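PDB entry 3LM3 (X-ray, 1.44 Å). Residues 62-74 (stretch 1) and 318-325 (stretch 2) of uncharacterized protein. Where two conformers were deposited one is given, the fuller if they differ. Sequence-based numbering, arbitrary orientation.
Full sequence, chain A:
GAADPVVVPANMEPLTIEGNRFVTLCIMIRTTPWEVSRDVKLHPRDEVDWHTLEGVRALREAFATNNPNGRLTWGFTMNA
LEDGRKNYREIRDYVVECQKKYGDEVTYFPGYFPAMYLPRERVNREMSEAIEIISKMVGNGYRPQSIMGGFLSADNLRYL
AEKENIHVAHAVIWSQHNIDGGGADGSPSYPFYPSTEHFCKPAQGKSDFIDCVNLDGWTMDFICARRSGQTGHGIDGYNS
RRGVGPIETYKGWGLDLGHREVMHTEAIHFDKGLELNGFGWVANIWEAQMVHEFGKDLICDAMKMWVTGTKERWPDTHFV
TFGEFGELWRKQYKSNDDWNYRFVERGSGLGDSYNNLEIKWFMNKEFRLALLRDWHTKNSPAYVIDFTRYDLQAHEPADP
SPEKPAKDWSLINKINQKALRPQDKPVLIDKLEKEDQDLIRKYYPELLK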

# COMPACT_ATOMS: atom_id res chain seq x y z
N ALA A 62 -2.29 -13.55 -17.43
CA ALA A 62 -1.53 -14.23 -16.40
C ALA A 62 -2.27 -14.17 -15.05
O ALA A 62 -2.38 -15.16 -14.31
N PHE A 63 -2.78 -12.97 -14.72
CA PHE A 63 -3.55 -12.74 -13.49
C PHE A 63 -4.79 -13.62 -13.38
O PHE A 63 -5.12 -14.08 -12.30
N ALA A 64 -5.45 -13.87 -14.51
CA ALA A 64 -6.65 -14.67 -14.52
C ALA A 64 -6.40 -16.16 -14.34
O ALA A 64 -7.36 -16.92 -14.13
N THR A 65 -5.14 -16.61 -14.43
CA THR A 65 -4.83 -18.05 -14.29
C THR A 65 -5.30 -18.58 -12.94
O THR A 65 -4.91 -18.08 -11.91
N ASN A 66 -6.14 -19.62 -12.96
CA ASN A 66 -6.70 -20.20 -11.74
C ASN A 66 -7.46 -19.16 -10.92
O ASN A 66 -7.64 -19.31 -9.70
N ASN A 67 -7.95 -18.13 -11.60
CA ASN A 67 -8.51 -16.95 -10.92
C ASN A 67 -9.62 -16.32 -11.76
O ASN A 67 -9.61 -15.13 -12.04
N PRO A 68 -10.61 -17.14 -12.16
CA PRO A 68 -11.64 -16.58 -13.05
C PRO A 68 -12.54 -15.52 -12.46
O PRO A 68 -13.05 -14.68 -13.22
N ASN A 69 -12.71 -15.52 -11.15
CA ASN A 69 -13.48 -14.47 -10.49
C ASN A 69 -12.63 -13.28 -10.11
O ASN A 69 -13.13 -12.32 -9.51
N GLY A 70 -11.34 -13.31 -10.42
CA GLY A 70 -10.46 -12.21 -10.01
C GLY A 70 -10.67 -10.95 -10.81
O GLY A 70 -10.94 -10.96 -12.03
N ARG A 71 -10.57 -9.82 -10.10
CA ARG A 71 -10.54 -8.52 -10.76
C ARG A 71 -9.54 -7.63 -10.05
O ARG A 71 -9.12 -7.91 -8.92
N LEU A 72 -9.13 -6.59 -10.77
CA LEU A 72 -8.04 -5.73 -10.33
C LEU A 72 -8.35 -4.28 -10.68
O LEU A 72 -9.32 -3.96 -11.37
N THR A 73 -7.51 -3.37 -10.19
CA THR A 73 -7.59 -1.96 -10.48
C THR A 73 -6.56 -1.57 -11.51
O THR A 73 -5.37 -1.77 -11.28
N TRP A 74 -7.02 -0.99 -12.61
CA TRP A 74 -6.13 -0.35 -13.58
C TRP A 74 -5.96 1.09 -13.17
O TRP A 74 -6.95 1.82 -13.02
N HIS A 318 -10.20 -13.94 -2.18
CA HIS A 318 -10.88 -13.12 -3.18
C HIS A 318 -9.92 -12.10 -3.74
O HIS A 318 -9.35 -11.29 -2.98
N PHE A 319 -9.72 -12.12 -5.06
CA PHE A 319 -8.95 -11.13 -5.77
C PHE A 319 -9.94 -10.08 -6.26
O PHE A 319 -10.73 -10.33 -7.18
N VAL A 320 -9.90 -8.92 -5.60
CA VAL A 320 -10.88 -7.85 -5.83
C VAL A 320 -10.17 -6.53 -6.06
O VAL A 320 -8.96 -6.40 -5.85
N THR A 321 -10.93 -5.54 -6.52
CA THR A 321 -10.36 -4.24 -6.78
C THR A 321 -10.03 -3.50 -5.47
O THR A 321 -10.61 -3.80 -4.42
N PHE A 322 -9.10 -2.54 -5.52
CA PHE A 322 -8.83 -1.69 -4.35
C PHE A 322 -10.11 -1.06 -3.85
O PHE A 322 -10.38 -1.05 -2.66
N GLY A 323 -10.89 -0.47 -4.76
CA GLY A 323 -12.11 0.20 -4.38
C GLY A 323 -13.12 -0.74 -3.74
O GLY A 323 -13.79 -0.38 -2.76
N GLU A 324 -13.29 -1.94 -4.29
CA GLU A 324 -14.26 -2.91 -3.73
C GLU A 324 -13.86 -3.28 -2.31
O GLU A 324 -14.69 -3.37 -1.40
N PHE A 325 -12.58 -3.56 -2.11
CA PHE A 325 -12.11 -3.95 -0.80
C PHE A 325 -12.31 -2.81 0.20
O PHE A 325 -12.79 -3.04 1.31

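A salt bridge joins Arg71 and Glu324. The CA-to-CB bond of Arg71 points sideways, but chi1 p, chi2 m and chi3 t bring its guanidinium to stretch 2. Glu324 points toward stretch 1 with chi1 m and chi2 t. Arg71 NH2 donates to Glu324 OE2 at 2.8 Å, and Arg71 NE donates to Glu324 OE1 at 2.9 Å. The carboxylate is thus held at both oxygens. Val320 CG1 lies over one guanidinium face, 3.6 Å from Arg71 NH2. Arg71 NH1 also donates to Asn69 O at 2.9 Å, which braces the group from its own stretch.

Two further hydrogen bonds involve backbone nitrogens. Arg71 N donates to Phe319 O at 3.0 Å. Phe322 N donates to Thr73 OG1 at 3.0 Å; Thr73 is rotamer m and points toward stretch 2. Thr321, rotamer p, caps the helix: its OG1 accepts from Glu324 N at 2.9 Å.

Phe319, chi1 m, points toward stretch 1. Its CD2 lies 3.7 Å from CE1 of Phe63, which is rotamer t. The ring planes are inclined at 78°. Asn67, also t, places ND2 over one face of the Phe319 ring, while this ND2 donates to Phe63 O at 3.0 Å.

Water 1 links the stretches. It accepts from Phe319 N at 3.0 Å and donates weakly to Asn69 O at 3.3 Å.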

# COMPACT_ATOMS: atom_id res chain seq x y z
CB ALA A 62 -0.12 -13.62 -16.29
CB PHE A 63 -3.93 -11.27 -13.41
CG PHE A 63 -4.90 -10.92 -12.30
CD1 PHE A 63 -4.44 -10.68 -11.02
CD2 PHE A 63 -6.25 -10.80 -12.55
CE1 PHE A 63 -5.35 -10.32 -9.98
CE2 PHE A 63 -7.13 -10.45 -11.55
CZ PHE A 63 -6.68 -10.21 -10.27
CB ALA A 64 -7.40 -14.44 -15.82
CB THR A 65 -3.29 -18.28 -14.36
OG1 THR A 65 -2.79 -17.65 -15.53
CG2 THR A 65 -2.95 -19.78 -14.40
CB ASN A 66 -5.58 -20.84 -10.90
CG ASN A 66 -4.92 -22.00 -11.62
OD1 ASN A 66 -3.72 -21.97 -11.92
ND2 ASN A 66 -5.72 -23.03 -11.91
CB ASN A 67 -7.35 -15.97 -10.65
CG ASN A 67 -7.73 -14.76 -9.81
OD1 ASN A 67 -8.61 -14.81 -8.97
ND2 ASN A 67 -6.98 -13.68 -10.02
CB PRO A 68 -12.46 -17.82 -13.45
CG PRO A 68 -12.28 -18.76 -12.28
CD PRO A 68 -10.82 -18.57 -11.89
CB ASN A 69 -14.21 -15.02 -9.25
CG ASN A 69 -15.33 -15.99 -9.61
OD1 ASN A 69 -15.41 -17.10 -9.09
ND2 ASN A 69 -16.19 -15.56 -10.50
CB ARG A 71 -11.92 -7.88 -10.85
CG ARG A 71 -12.57 -7.70 -9.51
CD ARG A 71 -13.34 -8.97 -9.10
NE ARG A 71 -14.20 -8.71 -7.97
CZ ARG A 71 -14.88 -9.64 -7.32
NH1 ARG A 71 -14.85 -10.91 -7.72
NH2 ARG A 71 -15.62 -9.31 -6.27
CB LEU A 72 -6.74 -6.20 -10.94
CG LEU A 72 -6.60 -6.24 -12.46
CD1 LEU A 72 -6.49 -4.85 -13.10
CD2 LEU A 72 -5.40 -7.15 -12.86
CB THR A 73 -7.36 -1.17 -9.19
OG1 THR A 73 -8.36 -1.52 -8.22
CG2 THR A 73 -7.38 0.34 -9.42
CB TRP A 74 -6.78 -0.41 -14.96
CG TRP A 74 -6.98 -1.79 -15.50
CD1 TRP A 74 -8.16 -2.51 -15.49
CD2 TRP A 74 -6.01 -2.62 -16.17
NE1 TRP A 74 -7.96 -3.72 -16.11
CE2 TRP A 74 -6.65 -3.81 -16.54
CE3 TRP A 74 -4.64 -2.46 -16.49
CZ2 TRP A 74 -6.00 -4.84 -17.22
CZ3 TRP A 74 -4.00 -3.48 -17.17
CH2 TRP A 74 -4.67 -4.66 -17.53
CB HIS A 318 -12.06 -12.39 -2.54
CG HIS A 318 -13.08 -13.31 -1.96
ND1 HIS A 318 -13.99 -13.98 -2.74
CD2 HIS A 318 -13.32 -13.68 -0.68
CE1 HIS A 318 -14.76 -14.72 -1.96
NE2 HIS A 318 -14.38 -14.56 -0.70
CB PHE A 319 -8.18 -11.75 -6.95
CG PHE A 319 -6.95 -12.54 -6.52
CD1 PHE A 319 -7.04 -13.79 -5.91
CD2 PHE A 319 -5.70 -12.00 -6.69
CE1 PHE A 319 -5.86 -14.48 -5.53
CE2 PHE A 319 -4.55 -12.69 -6.32
CZ PHE A 319 -4.65 -13.92 -5.72
CB VAL A 320 -11.88 -7.74 -4.64
CG1 VAL A 320 -12.56 -9.11 -4.41
CG2 VAL A 320 -11.20 -7.27 -3.38
CB THR A 321 -11.26 -3.36 -7.66
OG1 THR A 321 -12.34 -2.86 -6.86
CG2 THR A 321 -11.80 -4.12 -8.86
CB PHE A 322 -7.76 -0.63 -4.68
CG PHE A 322 -6.33 -1.08 -4.42
CD1 PHE A 322 -5.66 -1.84 -5.34
CD2 PHE A 322 -5.68 -0.73 -3.24
CE1 PHE A 322 -4.34 -2.25 -5.12
CE2 PHE A 322 -4.36 -1.13 -3.01
CZ PHE A 322 -3.70 -1.90 -3.95
CB GLU A 324 -14.28 -4.22 -4.53
CG GLU A 324 -15.08 -4.27 -5.73
CD GLU A 324 -15.00 -5.73 -6.19
OE1 GLU A 324 -14.01 -6.06 -6.85
OE2 GLU A 324 -15.83 -6.56 -5.75
CB PHE A 325 -10.63 -4.37 -0.82
CG PHE A 325 -10.09 -4.63 0.56
CD1 PHE A 325 -10.50 -5.73 1.29
CD2 PHE A 325 -9.25 -3.69 1.17
CE1 PHE A 325 -10.09 -5.90 2.62
CE2 PHE A 325 -8.85 -3.83 2.45
CZ PHE A 325 -9.23 -4.95 3.20
O HOH W 1 -11.91 -13.38 -6.65